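Local coordinates for protein profilin-2 (PDB 1F2K) that binds monomeric actin and alters the structure of the cytoskeleton, preventing polymerization at high concentration and enhancing it at low, and also binds PIP2, at residues N47-A52 against R75-K80. Numbering follows the deposited sequence.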
loop_
_atom_site.group_PDB
_atom_site.type_symbol
_atom_site.label_atom_id
_atom_site.label_comp_id
_atom_site.label_asym_id
_atom_site.label_seq_id
_atom_site.Cartn_x
_atom_site.Cartn_y
_atom_site.Cartn_z
ATOM N N ASN A 47 2.746 5.605 -10.419
ATOM C CA ASN A 47 2.385 6.768 -11.244
ATOM C C ASN A 47 1.240 7.602 -10.668
ATOM O O ASN A 47 1.264 8.853 -10.774
ATOM C CB ASN A 47 2.015 6.389 -12.673
ATOM C CG ASN A 47 1.659 7.647 -13.527
ATOM O OD1 ASN A 47 2.544 8.409 -13.923
ATOM N ND2 ASN A 47 0.360 7.874 -13.772
ATOM N N ALA A 48 0.254 6.904 -10.078
ATOM C CA ALA A 48 -0.912 7.516 -9.426
ATOM C C ALA A 48 -0.599 8.619 -8.470
ATOM O O ALA A 48 -1.339 9.594 -8.379
ATOM C CB ALA A 48 -1.728 6.450 -8.701
ATOM N N PHE A 49 0.494 8.458 -7.729
ATOM C CA PHE A 49 0.923 9.461 -6.756
ATOM C C PHE A 49 1.282 10.748 -7.485
ATOM O O PHE A 49 1.118 11.840 -6.946
ATOM C CB PHE A 49 2.131 8.933 -5.946
ATOM C CG PHE A 49 1.768 7.841 -4.981
ATOM C CD1 PHE A 49 1.098 8.150 -3.802
ATOM C CD2 PHE A 49 1.936 6.504 -5.316
ATOM C CE1 PHE A 49 0.580 7.157 -2.981
ATOM C CE2 PHE A 49 1.402 5.467 -4.477
ATOM C CZ PHE A 49 0.729 5.801 -3.327
ATOM N N LYS A 50 1.788 10.598 -8.706
ATOM C CA LYS A 50 2.183 11.732 -9.536
ATOM C C LYS A 50 0.951 12.264 -10.272
ATOM O O LYS A 50 0.692 13.469 -10.245
ATOM C CB LYS A 50 3.240 11.308 -10.566
ATOM C CG LYS A 50 4.641 11.030 -10.005
ATOM C CD LYS A 50 5.660 12.168 -10.230
ATOM C CE LYS A 50 5.400 13.414 -9.350
ATOM N NZ LYS A 50 4.549 14.476 -10.028
ATOM N N ASP A 51 0.202 11.356 -10.913
ATOM C CA ASP A 51 -1.013 11.693 -11.658
ATOM C C ASP A 51 -2.152 10.707 -11.396
ATOM O O ASP A 51 -2.213 9.618 -11.976
ATOM C CB ASP A 51 -0.724 11.713 -13.147
ATOM C CG ASP A 51 -1.918 12.172 -13.979
ATOM O OD1 ASP A 51 -1.822 12.069 -15.222
ATOM O OD2 ASP A 51 -2.933 12.645 -13.410
ATOM N N ALA A 52 -3.072 11.115 -10.534
ATOM C CA ALA A 52 -4.218 10.312 -10.120
ATOM C C ALA A 52 -5.310 10.129 -11.162
ATOM O O ALA A 52 -6.198 9.292 -10.992
ATOM C CB ALA A 52 -4.802 10.939 -8.890
ATOM N N ARG A 75 0.789 11.846 -1.406
ATOM C CA ARG A 75 1.396 10.992 -0.392
ATOM C C ARG A 75 0.628 9.689 -0.218
ATOM O O ARG A 75 1.236 8.627 -0.054
ATOM C CB ARG A 75 1.488 11.709 0.957
ATOM C CG ARG A 75 1.758 10.774 2.098
ATOM C CD ARG A 75 2.164 11.492 3.386
ATOM N NE ARG A 75 1.953 10.612 4.527
ATOM C CZ ARG A 75 2.764 10.534 5.559
ATOM N NH1 ARG A 75 3.872 11.275 5.618
ATOM N NH2 ARG A 75 2.451 9.726 6.554
ATOM N N SER A 76 -0.706 9.768 -0.288
ATOM C CA SER A 76 -1.532 8.583 -0.069
ATOM C C SER A 76 -2.523 8.181 -1.155
ATOM O O SER A 76 -3.098 9.008 -1.866
ATOM C CB SER A 76 -2.279 8.760 1.253
ATOM O OG SER A 76 -1.417 9.268 2.285
ATOM N N VAL A 77 -2.707 6.883 -1.308
ATOM C CA VAL A 77 -3.680 6.398 -2.260
ATOM C C VAL A 77 -4.324 5.195 -1.566
ATOM O O VAL A 77 -3.652 4.240 -1.164
ATOM C CB VAL A 77 -3.064 5.991 -3.585
ATOM C CG1 VAL A 77 -4.099 5.292 -4.401
ATOM C CG2 VAL A 77 -2.583 7.210 -4.371
ATOM N N TYR A 78 -5.633 5.296 -1.377
ATOM C CA TYR A 78 -6.420 4.287 -0.704
ATOM C C TYR A 78 -7.488 3.795 -1.640
ATOM O O TYR A 78 -8.133 4.590 -2.321
ATOM C CB TYR A 78 -7.153 4.876 0.493
ATOM C CG TYR A 78 -6.370 5.362 1.681
ATOM C CD1 TYR A 78 -4.973 5.392 1.712
ATOM C CD2 TYR A 78 -7.039 5.863 2.764
ATOM C CE1 TYR A 78 -4.271 5.934 2.838
ATOM C CE2 TYR A 78 -6.367 6.395 3.865
ATOM C CZ TYR A 78 -4.991 6.436 3.910
ATOM O OH TYR A 78 -4.391 7.019 5.032
ATOM N N GLY A 79 -7.696 2.488 -1.619
ATOM C CA GLY A 79 -8.721 1.849 -2.419
ATOM C C GLY A 79 -9.669 1.106 -1.485
ATOM O O GLY A 79 -9.337 0.850 -0.324
ATOM N N LYS A 80 -10.880 0.803 -1.952
ATOM C CA LYS A 80 -11.818 0.034 -1.131
ATOM C C LYS A 80 -12.591 -0.918 -2.028
ATOM O O LYS A 80 -12.716 -0.679 -3.243
ATOM C CB LYS A 80 -12.771 0.936 -0.324
ATOM C CG LYS A 80 -14.015 1.416 -1.027
ATOM C CD LYS A 80 -15.197 1.652 -0.060
ATOM C CE LYS A 80 -14.901 2.721 1.012
ATOM N NZ LYS A 80 -16.104 3.208 1.795
#
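Ala48 is the first residue of 47-52 to meet the strand, its CB lying 4.5 Å from CG2 of Val77. A small methyl probably fits here because Ala48 points at the strand beside Ile55 of helix 53-58, which packs against both Ala48 and Val77. Phe49 carries most of the contact, its large flat apolar ring bridging helix and strand. With CG anti to its own carbonyl carbon (chi1 -71°), the ring reaches the start of the strand. Val77 CG2 sits over one face, 3.9 Å from the ring centroid and 27° off the normal, a CH-pi contact displaced toward the CE1 and CZ rim. Beta-branched Val77 suits an extended strand. Phe49 CE1 also comes within 3.3 Å of Arg75 O, obliquely, and Ser76 N lies at the ring's edge. Thr88 and Lys90 of strand 84-90 touch it too. Strand 76-81 alternates: Val77 faces helix 39-50, while Ser76 and Tyr78 bond Glu114 of helix 106-121, as befits profilin's sheet with helices on both sides. Arg75 sets out away from helix 39-50, its NH2 forming salt bridges with Asp118 and Glu114. With no polar side chain bridging the segments, their contact probably rests on van der Waals packing and burial of apolar surface.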